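Local coordinates for protein cytosolic phospholipase A2 delta (Homo sapiens, PDB 5IZ5) that hydrolyses the sn-2 ester of glycerophospholipids in a calcium-dependent manner, preferring linoleic acid at that position, and associates with lipid membranes through its N-terminal C2 domain, at residues Q711-P723 with I730-K742. The protein carries 3 engineered substitutions. Residues are numbered along the deposited sequence; the frame is centred on the assembly and turned at random.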
loop_
_atom_site.group_PDB
_atom_site.type_symbol
_atom_site.label_atom_id
_atom_site.label_comp_id
_atom_site.label_asym_id
_atom_site.label_seq_id
_atom_site.Cartn_x
_atom_site.Cartn_y
_atom_site.Cartn_z
ATOM N N GLN B 711 21.388 15.902 22.350
ATOM C CA GLN B 711 21.696 14.494 22.065
ATOM C C GLN B 711 22.255 13.758 23.275
ATOM O O GLN B 711 21.864 12.624 23.540
ATOM C CB GLN B 711 22.647 14.374 20.872
ATOM C CG GLN B 711 21.888 14.404 19.546
ATOM C CD GLN B 711 22.409 15.459 18.594
ATOM O OE1 GLN B 711 22.246 16.640 18.859
ATOM N NE2 GLN B 711 23.024 15.049 17.481
ATOM N N HIS B 712 23.169 14.398 24.001
ATOM C CA HIS B 712 23.737 13.795 25.208
ATOM C C HIS B 712 22.647 13.445 26.223
ATOM O O HIS B 712 22.618 12.330 26.747
ATOM C CB HIS B 712 24.773 14.719 25.860
ATOM C CG HIS B 712 25.283 14.208 27.177
ATOM N ND1 HIS B 712 25.840 12.954 27.326
ATOM C CD2 HIS B 712 25.294 14.771 28.409
ATOM C CE1 HIS B 712 26.179 12.770 28.590
ATOM N NE2 HIS B 712 25.858 13.857 29.270
ATOM N N GLN B 713 21.767 14.407 26.497
ATOM C CA GLN B 713 20.648 14.197 27.423
ATOM C C GLN B 713 19.390 14.855 26.863
ATOM O O GLN B 713 19.186 16.062 27.030
ATOM C CB GLN B 713 20.952 14.710 28.831
ATOM C CG GLN B 713 22.047 13.945 29.566
ATOM C CD GLN B 713 22.228 14.399 31.008
ATOM O OE1 GLN B 713 22.259 13.577 31.925
ATOM N NE2 GLN B 713 22.349 15.710 31.218
ATOM N N PRO B 714 18.560 14.068 26.158
ATOM C CA PRO B 714 17.292 14.607 25.678
ATOM C C PRO B 714 16.310 14.834 26.814
ATOM O O PRO B 714 16.333 14.116 27.810
ATOM C CB PRO B 714 16.781 13.543 24.699
ATOM C CG PRO B 714 17.560 12.310 24.980
ATOM C CD PRO B 714 18.826 12.704 25.664
ATOM N N ARG B 715 15.497 15.872 26.662
ATOM C CA ARG B 715 14.454 16.233 27.600
ATOM C C ARG B 715 13.092 15.705 27.148
ATOM O O ARG B 715 12.946 15.159 26.052
ATOM C CB ARG B 715 14.399 17.758 27.732
ATOM C CG ARG B 715 15.757 18.413 27.945
ATOM C CD ARG B 715 15.639 19.922 28.078
ATOM N NE ARG B 715 15.193 20.560 26.837
ATOM C CZ ARG B 715 15.965 20.816 25.781
ATOM N NH1 ARG B 715 17.255 20.489 25.781
ATOM N NH2 ARG B 715 15.441 21.404 24.709
ATOM N N GLU B 716 12.094 15.901 28.002
ATOM C CA GLU B 716 10.746 15.397 27.757
ATOM C C GLU B 716 10.096 15.979 26.496
ATOM O O GLU B 716 9.249 15.332 25.877
ATOM C CB GLU B 716 9.844 15.691 28.954
ATOM C CG GLU B 716 10.116 14.854 30.198
ATOM C CD GLU B 716 11.138 15.470 31.141
ATOM O OE1 GLU B 716 11.914 16.343 30.711
ATOM O OE2 GLU B 716 11.176 15.066 32.319
ATOM N N CYS B 717 10.496 17.186 26.112
ATOM C CA CYS B 717 9.864 17.880 25.006
ATOM C C CYS B 717 10.834 18.799 24.287
ATOM O O CYS B 717 11.506 19.608 24.919
ATOM C CB CYS B 717 8.698 18.696 25.544
ATOM S SG CYS B 717 7.740 19.526 24.267
ATOM N N HIS B 718 10.906 18.668 22.966
ATOM C CA HIS B 718 11.724 19.542 22.134
ATOM C C HIS B 718 10.889 20.208 21.063
ATOM O O HIS B 718 10.127 19.542 20.362
ATOM C CB HIS B 718 12.813 18.744 21.434
ATOM C CG HIS B 718 13.825 18.161 22.362
ATOM N ND1 HIS B 718 15.099 18.675 22.495
ATOM C CD2 HIS B 718 13.754 17.103 23.200
ATOM C CE1 HIS B 718 15.768 17.952 23.376
ATOM N NE2 HIS B 718 14.974 16.994 23.817
ATOM N N LEU B 719 11.070 21.517 20.919
ATOM C CA LEU B 719 10.354 22.303 19.924
ATOM C C LEU B 719 11.186 22.459 18.664
ATOM O O LEU B 719 12.339 22.889 18.727
ATOM C CB LEU B 719 10.024 23.689 20.490
ATOM C CG LEU B 719 9.388 24.697 19.531
ATOM C CD1 LEU B 719 7.974 24.282 19.165
ATOM C CD2 LEU B 719 9.384 26.081 20.156
ATOM N N PHE B 720 10.601 22.107 17.522
ATOM C CA PHE B 720 11.219 22.362 16.230
ATOM C C PHE B 720 10.250 23.166 15.402
ATOM O O PHE B 720 9.183 22.676 15.038
ATOM C CB PHE B 720 11.587 21.056 15.539
ATOM C CG PHE B 720 12.624 20.267 16.286
ATOM C CD1 PHE B 720 13.954 20.674 16.285
ATOM C CD2 PHE B 720 12.274 19.136 17.013
ATOM C CE1 PHE B 720 14.913 19.953 16.976
ATOM C CE2 PHE B 720 13.227 18.411 17.707
ATOM C CZ PHE B 720 14.549 18.822 17.691
ATOM N N SER B 721 10.629 24.407 15.120
ATOM C CA SER B 721 9.747 25.352 14.476
ATOM C C SER B 721 10.541 26.451 13.775
ATOM O O SER B 721 11.547 26.942 14.291
ATOM C CB SER B 721 8.795 25.946 15.517
ATOM O OG SER B 721 8.785 27.354 15.502
ATOM N N ASP B 722 10.062 26.835 12.600
ATOM C CA ASP B 722 10.717 27.841 11.771
ATOM C C ASP B 722 9.724 28.980 11.553
ATOM O O ASP B 722 8.924 28.940 10.619
ATOM C CB ASP B 722 11.193 27.238 10.438
ATOM C CG ASP B 722 12.535 26.521 10.555
ATOM O OD1 ASP B 722 13.081 26.422 11.676
ATOM O OD2 ASP B 722 13.040 26.041 9.512
ATOM N N PRO B 723 9.754 30.000 12.432
ATOM C CA PRO B 723 8.808 31.110 12.277
ATOM C C PRO B 723 8.978 31.881 10.959
ATOM O O PRO B 723 8.035 32.519 10.495
ATOM C CB PRO B 723 9.107 32.002 13.488
ATOM C CG PRO B 723 10.502 31.664 13.881
ATOM C CD PRO B 723 10.657 30.204 13.580
ATOM N N ILE B 730 4.532 23.442 13.048
ATOM C CA ILE B 730 5.253 23.431 14.311
ATOM C C ILE B 730 5.329 21.997 14.808
ATOM O O ILE B 730 4.334 21.277 14.783
ATOM C CB ILE B 730 4.537 24.290 15.384
ATOM C CG1 ILE B 730 4.467 25.750 14.933
ATOM C CG2 ILE B 730 5.238 24.185 16.736
ATOM C CD1 ILE B 730 3.477 26.584 15.712
ATOM N N LEU B 731 6.504 21.599 15.284
ATOM C CA LEU B 731 6.701 20.269 15.849
ATOM C C LEU B 731 7.112 20.299 17.310
ATOM O O LEU B 731 8.079 20.959 17.678
ATOM C CB LEU B 731 7.751 19.517 15.045
ATOM C CG LEU B 731 7.124 18.718 13.904
ATOM C CD1 LEU B 731 7.847 19.007 12.611
ATOM C CD2 LEU B 731 7.116 17.228 14.215
ATOM N N LEU B 732 6.354 19.575 18.124
ATOM C CA LEU B 732 6.711 19.275 19.498
ATOM C C LEU B 732 7.046 17.802 19.557
ATOM O O LEU B 732 6.178 16.955 19.347
ATOM C CB LEU B 732 5.555 19.579 20.447
ATOM C CG LEU B 732 5.678 20.760 21.409
ATOM C CD1 LEU B 732 6.495 21.910 20.842
ATOM C CD2 LEU B 732 4.295 21.241 21.810
ATOM N N HIS B 733 8.304 17.509 19.863
ATOM C CA HIS B 733 8.827 16.159 19.806
ATOM C C HIS B 733 9.058 15.594 21.206
ATOM O O HIS B 733 9.722 16.224 22.038
ATOM C CB HIS B 733 10.136 16.176 19.034
ATOM C CG HIS B 733 10.708 14.818 18.790
ATOM N ND1 HIS B 733 10.134 13.912 17.924
ATOM C CD2 HIS B 733 11.816 14.219 19.285
ATOM C CE1 HIS B 733 10.862 12.810 17.900
ATOM N NE2 HIS B 733 11.887 12.969 18.719
ATOM N N PHE B 734 8.516 14.402 21.447
ATOM C CA PHE B 734 8.578 13.748 22.747
ATOM C C PHE B 734 9.364 12.445 22.646
ATOM O O PHE B 734 8.799 11.395 22.334
ATOM C CB PHE B 734 7.170 13.450 23.258
ATOM C CG PHE B 734 6.315 14.671 23.417
ATOM C CD1 PHE B 734 6.134 15.252 24.670
ATOM C CD2 PHE B 734 5.704 15.253 22.312
ATOM C CE1 PHE B 734 5.350 16.385 24.814
ATOM C CE2 PHE B 734 4.923 16.384 22.450
ATOM C CZ PHE B 734 4.747 16.951 23.702
ATOM N N PRO B 735 10.678 12.501 22.918
ATOM C CA PRO B 735 11.454 11.271 22.874
ATOM C C PRO B 735 11.160 10.367 24.058
ATOM O O PRO B 735 10.682 10.828 25.101
ATOM C CB PRO B 735 12.900 11.767 22.914
ATOM C CG PRO B 735 12.839 13.077 23.604
ATOM C CD PRO B 735 11.505 13.675 23.261
ATOM N N LEU B 736 11.436 9.080 23.896
ATOM C CA LEU B 736 11.241 8.139 24.987
ATOM C C LEU B 736 12.447 8.217 25.917
ATOM O O LEU B 736 13.487 7.615 25.658
ATOM C CB LEU B 736 11.043 6.722 24.456
ATOM C CG LEU B 736 10.730 5.654 25.508
ATOM C CD1 LEU B 736 9.515 6.011 26.357
ATOM C CD2 LEU B 736 10.512 4.325 24.810
ATOM N N VAL B 737 12.301 8.983 26.992
ATOM C CA VAL B 737 13.404 9.239 27.909
ATOM C C VAL B 737 12.883 9.342 29.339
ATOM O O VAL B 737 11.806 9.881 29.576
ATOM C CB VAL B 737 14.171 10.520 27.502
ATOM C CG1 VAL B 737 13.311 11.770 27.680
ATOM C CG2 VAL B 737 15.474 10.642 28.280
ATOM N N ASN B 738 13.648 8.805 30.284
ATOM C CA ASN B 738 13.356 8.954 31.700
ATOM C C ASN B 738 14.256 10.046 32.252
ATOM O O ASN B 738 15.394 9.781 32.642
ATOM C CB ASN B 738 13.604 7.631 32.435
ATOM C CG ASN B 738 13.150 7.665 33.887
ATOM O OD1 ASN B 738 12.429 8.570 34.309
ATOM N ND2 ASN B 738 13.563 6.667 34.658
ATOM N N ALA B 739 13.761 11.281 32.247
ATOM C CA ALA B 739 14.532 12.415 32.760
ATOM C C ALA B 739 14.003 12.827 34.135
ATOM O O ALA B 739 14.296 12.159 35.125
ATOM C CB ALA B 739 14.506 13.572 31.769
ATOM N N SER B 740 13.186 13.877 34.197
ATOM C CA SER B 740 12.732 14.415 35.476
ATOM C C SER B 740 11.831 13.423 36.218
ATOM O O SER B 740 11.700 13.503 37.436
ATOM C CB SER B 740 12.032 15.771 35.275
ATOM O OG SER B 740 10.653 15.612 34.996
ATOM N N PHE B 741 11.238 12.476 35.487
ATOM C CA PHE B 741 10.380 11.436 36.070
ATOM C C PHE B 741 11.092 10.558 37.089
ATOM O O PHE B 741 10.441 9.950 37.930
ATOM C CB PHE B 741 9.797 10.543 34.959
ATOM C CG PHE B 741 8.787 9.523 35.438
ATOM C CD1 PHE B 741 7.522 9.919 35.838
ATOM C CD2 PHE B 741 9.091 8.170 35.456
ATOM C CE1 PHE B 741 6.583 8.995 36.260
ATOM C CE2 PHE B 741 8.153 7.234 35.875
ATOM C CZ PHE B 741 6.899 7.647 36.279
ATOM N N LYS B 742 12.415 10.462 37.010
ATOM C CA LYS B 742 13.163 9.680 38.005
ATOM C C LYS B 742 12.854 10.219 39.412
ATOM O O LYS B 742 12.645 9.447 40.351
ATOM C CB LYS B 742 14.670 9.743 37.742
ATOM C CG LYS B 742 15.392 8.397 37.783
ATOM C CD LYS B 742 16.730 8.440 37.052
ATOM C CE LYS B 742 16.621 9.078 35.668
ATOM N NZ LYS B 742 17.562 8.496 34.674
HETATM O O HOH W 1 8.805 12.621 26.097
HETATM O O HOH W 2 11.106 12.293 32.427
#
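His718 and His733 form a hydrogen-bonded pair in an antiparallel beta hairpin, strands 718-720 and 730-734, at the margin of the mixed sheet of the catalytic domain. Strand 730-734 also pairs in parallel with strand 672-676. His718 N gives a bond to His733 O, and His733 N returns one to His718 O at 2.8 Å. Phe720 and Leu731 make the second such pair, with Phe720 N to Leu731 O nearly straight at 175°.

His718, Phe720, Leu731 and His733 share one face. The Phe720 ring turns its edge to His733, with CE2 4.0 Å from His733 CB. His733 spends both ring nitrogens on partners beyond the hairpin, Ser675 OG and Pro683 O. The His718 ring meets Pro735 CD at its edge, while its NE2 accepts a bond from Arg715 N. This bond ties the loop before the strand back onto the ring.

Leu719 and Leu732 lie on the other face, where helix 797-810 covers Leu732. Leu719 CD1 and Leu732 CD1 are modelled 3.3 Å apart, unusually close for two methyls, so the exact spacing is doubtful. Cys717 SG is anti to its backbone N (chi1 -176°), which brings it against Leu732 CG and oblique to the Phe734 ring, 4.4 Å from its centroid.

At the open end of the hairpin, before strand 718-720 and after strand 730-734, Val737 CG2 packs on Pro714 O. The Glu716 chain bends at chi2 and reaches the turn at Ser740. There Glu716 OE2 accepts Ser740 N at 3.0 Å, 34° out of the carboxylate plane, and a water that also accepts from Ala739 N and Phe741 N.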